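Local coordinates for protein RNA-directed RNA polymerase (Infectious pancreatic necrosis virus, PDB 3ZED) that copies the viral RNA genome as an RNA-dependent RNA polymerase and probably occurs both free and covalently attached to the genomic RNA, at residues 62-73 against 92-103. Sequence-based numbering, arbitrary orientation.
Sequences PRAIPTMVELET and TVSVPEGTTAFY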
ATOM      1  N   PRO B  62      10.548  22.778  15.894  1.00 65.30           N
ATOM      2  CA  PRO B  62       9.128  22.720  15.501  1.00 64.04           C
ATOM      3  C   PRO B  62       8.674  23.914  14.675  1.00 68.77           C
ATOM      4  O   PRO B  62       9.026  25.067  14.961  1.00 70.71           O
ATOM      5  CB  PRO B  62       8.376  22.629  16.836  1.00 66.31           C
ATOM      6  CG  PRO B  62       9.321  23.170  17.852  1.00 72.66           C
ATOM      7  CD  PRO B  62      10.702  22.858  17.362  1.00 67.88           C
ATOM      8  N   ARG B  63       7.897  23.613  13.629  1.00 62.55           N
ATOM      9  CA  ARG B  63       7.329  24.617  12.747  1.00 62.37           C
ATOM     10  C   ARG B  63       5.868  24.837  13.134  1.00 67.26           C
ATOM     11  O   ARG B  63       5.216  23.921  13.644  1.00 66.56           O
ATOM     12  CB  ARG B  63       7.488  24.218  11.281  1.00 57.75           C
ATOM     13  CG  ARG B  63       8.941  24.054  10.856  1.00 60.61           C
ATOM     14  CD  ARG B  63       9.130  22.869   9.927  1.00 61.92           C
ATOM     15  NE  ARG B  63       8.643  21.624  10.520  1.00 58.65           N
ATOM     16  CZ  ARG B  63       8.657  20.441   9.914  1.00 72.16           C
ATOM     17  NH1 ARG B  63       9.136  20.321   8.681  1.00 52.88           N
ATOM     18  NH2 ARG B  63       8.179  19.371  10.532  1.00 62.65           N
ATOM     19  N   ALA B  64       5.371  26.062  12.936  1.00 64.99           N
ATOM     20  CA  ALA B  64       4.016  26.454  13.319  1.00 65.56           C
ATOM     21  C   ALA B  64       3.090  26.619  12.100  1.00 67.83           C
ATOM     22  O   ALA B  64       3.553  26.893  10.996  1.00 67.20           O
ATOM     23  CB  ALA B  64       4.067  27.748  14.126  1.00 68.77           C
ATOM     24  N   ILE B  65       1.785  26.466  12.318  1.00 63.94           N
ATOM     25  CA  ILE B  65       0.766  26.598  11.275  1.00 63.84           C
ATOM     26  C   ILE B  65      -0.013  27.883  11.548  1.00 71.80           C
ATOM     27  O   ILE B  65      -0.389  28.084  12.703  1.00 72.86           O
ATOM     28  CB  ILE B  65      -0.160  25.341  11.267  1.00 64.40           C
ATOM     29  CG1 ILE B  65       0.612  24.084  10.848  1.00 62.11           C
ATOM     30  CG2 ILE B  65      -1.422  25.549  10.403  1.00 65.35           C
ATOM     31  CD1 ILE B  65      -0.020  22.749  11.256  1.00 63.92           C
ATOM     32  N   PRO B  66      -0.324  28.743  10.541  1.00 70.13           N
ATOM     33  CA  PRO B  66      -1.121  29.952  10.839  1.00 72.62           C
ATOM     34  C   PRO B  66      -2.509  29.590  11.387  1.00 76.48           C
ATOM     35  O   PRO B  66      -3.050  28.527  11.055  1.00 73.67           O
ATOM     36  CB  PRO B  66      -1.205  30.675   9.486  1.00 74.69           C
ATOM     37  CG  PRO B  66      -0.095  30.108   8.670  1.00 77.13           C
ATOM     38  CD  PRO B  66       0.011  28.677   9.104  1.00 70.64           C
ATOM     39  N   THR B  67      -3.064  30.465  12.251  1.00 74.55           N
ATOM     40  CA  THR B  67      -4.358  30.232  12.895  1.00 74.38           C
ATOM     41  C   THR B  67      -5.487  30.172  11.839  1.00 78.06           C
ATOM     42  O   THR B  67      -5.420  30.872  10.824  1.00 77.25           O
ATOM     43  CB  THR B  67      -4.592  31.244  14.020  1.00 77.41           C
ATOM     44  OG1 THR B  67      -4.462  32.579  13.530  1.00 83.13           O
ATOM     45  CG2 THR B  67      -3.617  31.050  15.156  1.00 70.51           C
ATOM     46  N   MET B  68      -6.453  29.241  12.037  1.00 74.74           N
ATOM     47  CA  MET B  68      -7.565  29.017  11.114  1.00 74.66           C
ATOM     48  C   MET B  68      -8.465  30.228  11.010  1.00 79.40           C
ATOM     49  O   MET B  68      -8.775  30.872  12.014  1.00 81.23           O
ATOM     50  CB  MET B  68      -8.412  27.784  11.494  1.00 76.19           C
ATOM     51  CG  MET B  68      -7.693  26.477  11.366  1.00 78.12           C
ATOM     52  SD  MET B  68      -6.950  26.189   9.742  1.00 81.80           S
ATOM     53  CE  MET B  68      -5.696  25.047  10.180  1.00 76.36           C
ATOM     54  N   VAL B  69      -8.894  30.517   9.777  1.00 75.27           N
ATOM     55  CA  VAL B  69      -9.787  31.618   9.421  1.00 76.55           C
ATOM     56  C   VAL B  69     -11.012  31.023   8.746  1.00 81.13           C
ATOM     57  O   VAL B  69     -10.876  30.293   7.761  1.00 79.33           O
ATOM     58  CB  VAL B  69      -9.082  32.661   8.516  1.00 80.58           C
ATOM     59  CG1 VAL B  69     -10.073  33.688   7.975  1.00 82.28           C
ATOM     60  CG2 VAL B  69      -7.935  33.347   9.255  1.00 81.45           C
ATOM     61  N   GLU B  70     -12.197  31.316   9.279  1.00 80.44           N
ATOM     62  CA  GLU B  70     -13.459  30.844   8.718  1.00 81.06           C
ATOM     63  C   GLU B  70     -13.848  31.728   7.499  1.00 86.21           C
ATOM     64  O   GLU B  70     -14.314  32.851   7.680  1.00 87.56           O
ATOM     65  CB  GLU B  70     -14.550  30.842   9.813  1.00 84.31           C
ATOM     66  CG  GLU B  70     -15.846  30.148   9.427  1.00 96.78           C
ATOM     67  CD  GLU B  70     -16.259  28.991  10.314  1.00114.22           C
ATOM     68  OE1 GLU B  70     -16.588  29.231  11.497  1.00106.82           O
ATOM     69  OE2 GLU B  70     -16.281  27.843   9.816  1.00113.56           O
ATOM     70  N   LEU B  71     -13.604  31.220   6.264  1.00 82.25           N
ATOM     71  CA  LEU B  71     -13.910  31.879   4.990  1.00 83.39           C
ATOM     72  C   LEU B  71     -15.163  31.289   4.362  1.00 89.51           C
ATOM     73  O   LEU B  71     -15.517  30.145   4.643  1.00 88.18           O
ATOM     74  CB  LEU B  71     -12.742  31.728   3.990  1.00 81.87           C
ATOM     75  CG  LEU B  71     -11.405  32.423   4.259  1.00 86.95           C
ATOM     76  CD1 LEU B  71     -10.502  32.282   3.061  1.00 86.29           C
ATOM     77  CD2 LEU B  71     -11.577  33.896   4.521  1.00 90.27           C
ATOM     78  N   GLU B  72     -15.808  32.050   3.477  1.00 89.22           N
ATOM     79  CA  GLU B  72     -16.988  31.614   2.736  1.00 89.37           C
ATOM     80  C   GLU B  72     -16.519  30.689   1.603  1.00 91.06           C
ATOM     81  O   GLU B  72     -15.669  31.093   0.803  1.00 90.01           O
ATOM     82  CB  GLU B  72     -17.746  32.852   2.205  1.00 93.82           C
ATOM     83  CG  GLU B  72     -19.084  32.553   1.554  1.00107.74           C
ATOM     84  CD  GLU B  72     -19.734  33.712   0.818  1.00137.20           C
ATOM     85  OE1 GLU B  72     -19.007  34.546   0.230  1.00135.45           O
ATOM     86  OE2 GLU B  72     -20.986  33.758   0.795  1.00137.24           O
ATOM     87  N   THR B  73     -17.027  29.436   1.566  1.00 87.02           N
ATOM     88  CA  THR B  73     -16.658  28.430   0.548  1.00 84.69           C
ATOM     89  C   THR B  73     -16.902  28.981  -0.874  1.00 91.23           C
ATOM     90  O   THR B  73     -16.081  28.725  -1.760  1.00 90.09           O
ATOM     91  CB  THR B  73     -17.396  27.118   0.784  1.00 88.19           C
ATOM     92  OG1 THR B  73     -17.303  26.789   2.164  1.00 88.64           O
ATOM     93  CG2 THR B  73     -16.820  25.960  -0.025  1.00 82.75           C
ATOM     94  N   THR B  92     -18.929  27.269   4.879  1.00100.80           N
ATOM     95  CA  THR B  92     -17.700  27.887   5.377  1.00100.06           C
ATOM     96  C   THR B  92     -16.531  26.917   5.282  1.00 99.29           C
ATOM     97  O   THR B  92     -16.717  25.701   5.389  1.00 96.28           O
ATOM     98  CB  THR B  92     -17.857  28.388   6.813  1.00110.19           C
ATOM     99  OG1 THR B  92     -18.274  27.312   7.655  1.00109.76           O
ATOM    100  CG2 THR B  92     -18.803  29.575   6.929  1.00111.11           C
ATOM    101  N   VAL B  93     -15.322  27.471   5.102  1.00 94.94           N
ATOM    102  CA  VAL B  93     -14.072  26.718   4.992  1.00 91.71           C
ATOM    103  C   VAL B  93     -13.033  27.333   5.965  1.00 94.06           C
ATOM    104  O   VAL B  93     -12.863  28.552   5.990  1.00 95.83           O
ATOM    105  CB  VAL B  93     -13.587  26.642   3.503  1.00 94.52           C
ATOM    106  CG1 VAL B  93     -13.163  27.997   2.933  1.00 95.88           C
ATOM    107  CG2 VAL B  93     -12.494  25.607   3.315  1.00 91.96           C
ATOM    108  N   SER B  94     -12.394  26.500   6.804  1.00 87.46           N
ATOM    109  CA  SER B  94     -11.387  26.967   7.763  1.00 87.13           C
ATOM    110  C   SER B  94      -9.997  26.802   7.148  1.00 87.86           C
ATOM    111  O   SER B  94      -9.596  25.690   6.829  1.00 84.89           O
ATOM    112  CB  SER B  94     -11.516  26.230   9.092  1.00 90.72           C
ATOM    113  OG  SER B  94     -11.425  24.827   8.903  1.00100.27           O
ATOM    114  N   VAL B  95      -9.289  27.916   6.915  1.00 85.94           N
ATOM    115  CA  VAL B  95      -7.983  27.890   6.243  1.00 84.30           C
ATOM    116  C   VAL B  95      -6.866  28.539   7.099  1.00 86.76           C
ATOM    117  O   VAL B  95      -7.129  29.519   7.796  1.00 87.08           O
ATOM    118  CB  VAL B  95      -8.049  28.528   4.829  1.00 89.05           C
ATOM    119  CG1 VAL B  95      -8.930  27.707   3.891  1.00 87.91           C
ATOM    120  CG2 VAL B  95      -8.527  29.972   4.882  1.00 91.51           C
ATOM    121  N   PRO B  96      -5.618  27.997   7.057  1.00 81.99           N
ATOM    122  CA  PRO B  96      -4.531  28.594   7.857  1.00 82.69           C
ATOM    123  C   PRO B  96      -4.031  29.894   7.223  1.00 87.62           C
ATOM    124  O   PRO B  96      -3.084  29.883   6.438  1.00 86.14           O
ATOM    125  CB  PRO B  96      -3.451  27.495   7.880  1.00 82.38           C
ATOM    126  CG  PRO B  96      -4.001  26.330   7.089  1.00 84.66           C
ATOM    127  CD  PRO B  96      -5.135  26.835   6.281  1.00 80.95           C
ATOM    128  N   GLU B  97      -4.692  31.015   7.558  1.00 86.90           N
ATOM    129  CA  GLU B  97      -4.412  32.346   7.013  1.00 88.92           C
ATOM    130  C   GLU B  97      -4.153  33.417   8.081  1.00 94.22           C
ATOM    131  O   GLU B  97      -3.764  34.534   7.727  1.00 95.58           O
ATOM    132  CB  GLU B  97      -5.604  32.805   6.159  1.00 91.71           C
ATOM    133  CG  GLU B  97      -5.437  32.599   4.665  1.00105.53           C
ATOM    134  CD  GLU B  97      -6.611  33.062   3.818  1.00137.28           C
ATOM    135  OE1 GLU B  97      -7.191  34.133   4.116  1.00134.32           O
ATOM    136  OE2 GLU B  97      -6.932  32.363   2.830  1.00137.99           O
ATOM    137  N   GLY B  98      -4.391  33.083   9.352  1.00 90.15           N
ATOM    138  CA  GLY B  98      -4.256  33.992  10.492  1.00 91.65           C
ATOM    139  C   GLY B  98      -2.906  34.654  10.678  1.00 94.67           C
ATOM    140  O   GLY B  98      -1.885  34.142  10.205  1.00 92.87           O
ATOM    141  N   THR B  99      -2.901  35.799  11.394  1.00 92.07           N
ATOM    142  CA  THR B  99      -1.704  36.610  11.667  1.00 92.71           C
ATOM    143  C   THR B  99      -0.865  35.977  12.778  1.00 94.85           C
ATOM    144  O   THR B  99       0.332  36.248  12.878  1.00 95.73           O
ATOM    145  CB  THR B  99      -2.071  38.072  11.976  1.00 98.56           C
ATOM    146  OG1 THR B  99      -3.138  38.124  12.924  1.00 93.27           O
ATOM    147  CG2 THR B  99      -2.454  38.846  10.727  1.00 99.15           C
ATOM    148  N   THR B 100      -1.497  35.118  13.588  1.00 88.62           N
ATOM    149  CA  THR B 100      -0.868  34.358  14.668  1.00 86.62           C
ATOM    150  C   THR B 100      -0.722  32.912  14.194  1.00 84.66           C
ATOM    151  O   THR B 100      -1.309  32.538  13.178  1.00 82.22           O
ATOM    152  CB  THR B 100      -1.681  34.491  15.958  1.00 97.20           C
ATOM    153  OG1 THR B 100      -3.027  34.096  15.702  1.00 95.60           O
ATOM    154  CG2 THR B 100      -1.663  35.914  16.517  1.00100.95           C
ATOM    155  N   ALA B 101       0.076  32.110  14.896  1.00 79.64           N
ATOM    156  CA  ALA B 101       0.305  30.722  14.511  1.00 76.67           C
ATOM    157  C   ALA B 101       0.169  29.773  15.698  1.00 80.67           C
ATOM    158  O   ALA B 101       0.074  30.220  16.850  1.00 82.72           O
ATOM    159  CB  ALA B 101       1.684  30.581  13.887  1.00 76.15           C
ATOM    160  N   PHE B 102       0.156  28.460  15.415  1.00 74.00           N
ATOM    161  CA  PHE B 102       0.071  27.445  16.452  1.00 72.76           C
ATOM    162  C   PHE B 102       0.946  26.236  16.131  1.00 74.25           C
ATOM    163  O   PHE B 102       1.082  25.857  14.960  1.00 71.98           O
ATOM    164  CB  PHE B 102      -1.393  27.007  16.681  1.00 74.36           C
ATOM    165  CG  PHE B 102      -2.015  26.156  15.591  1.00 74.08           C
ATOM    166  CD1 PHE B 102      -2.669  26.745  14.515  1.00 77.65           C
ATOM    167  CD2 PHE B 102      -1.973  24.759  15.659  1.00 73.12           C
ATOM    168  CE1 PHE B 102      -3.241  25.955  13.512  1.00 76.36           C
ATOM    169  CE2 PHE B 102      -2.551  23.970  14.651  1.00 73.72           C
ATOM    170  CZ  PHE B 102      -3.177  24.571  13.588  1.00 72.56           C
ATOM    171  N   TYR B 103       1.490  25.604  17.183  1.00 71.13           N
ATOM    172  CA  TYR B 103       2.247  24.359  17.044  1.00 68.58           C
ATOM    173  C   TYR B 103       1.270  23.200  17.103  1.00 68.94           C
ATOM    174  O   TYR B 103       0.533  23.083  18.084  1.00 68.96           O
ATOM    175  CB  TYR B 103       3.341  24.226  18.106  1.00 70.55           C
ATOM    176  CG  TYR B 103       4.447  25.230  17.908  1.00 74.64           C
ATOM    177  CD1 TYR B 103       5.401  25.056  16.910  1.00 75.41           C
ATOM    178  CD2 TYR B 103       4.535  26.364  18.707  1.00 78.60           C
ATOM    179  CE1 TYR B 103       6.410  25.992  16.706  1.00 77.00           C
ATOM    180  CE2 TYR B 103       5.552  27.301  18.522  1.00 81.15           C
ATOM    181  CZ  TYR B 103       6.487  27.110  17.519  1.00 87.91           C
ATOM    182  OH  TYR B 103       7.496  28.018  17.326  1.00 92.40           O
TER
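Phe102 CG sits between the backbone N and the carbonyl carbon (chi1 72°), folding the ring back over Ile65. Ile65 CB lies over one ring face toward the rim, a CH-pi contact, and CG2 comes within 3.6 Å of Phe102 CE1. Met68 CE reaches the edge of the same ring. Bent at chi2 (-54°), Met68 runs alongside Pro96, pointing the same way, with CE 3.8 Å from Pro96 CG; Pro96 CB also packs on Ile65 CG2. The backbones of Ile65 and Phe102 exchange two hydrogen bonds. Thr67 is gripped through main chain and side chain: its N binds Thr100 O, its O takes Gly98 N at 2.8 Å in the carbonyl plane and Glu97 N only weakly, and its OG1 is hydrogen-bonded to Thr100 OG1 at 3.0 Å, a bond that ties the corner at 99-100 to strand 65-72. Farther along, reciprocal bonds join Val69 to Val95 and Leu71 to Val93. The Leu71 side chain crosses that of Val95 at about a right angle, with Leu71 CD1 3.5 Å from Val95 CG2. At the far end Thr92 OG1 donates to Glu70 OE2 (3.0 Å), meeting the carboxylate from above its plane. Near Pro62, the Tyr103 ring receives Ala64 CB over one face, and Pro62 O lies at its edge. Helix 260-278 packs against Val93, Val95 and Pro96, and Ser94 O accepts a bond from Tyr251, predicted to bind GTP. Strand 65-72 is thus the centre of a three-stranded antiparallel sheet, order 92-98, 65-72, 101-102, where an inverse gamma turn at Pro96 and the bend at 99-100 carry segment 92-103 from one edge of the central strand to the other.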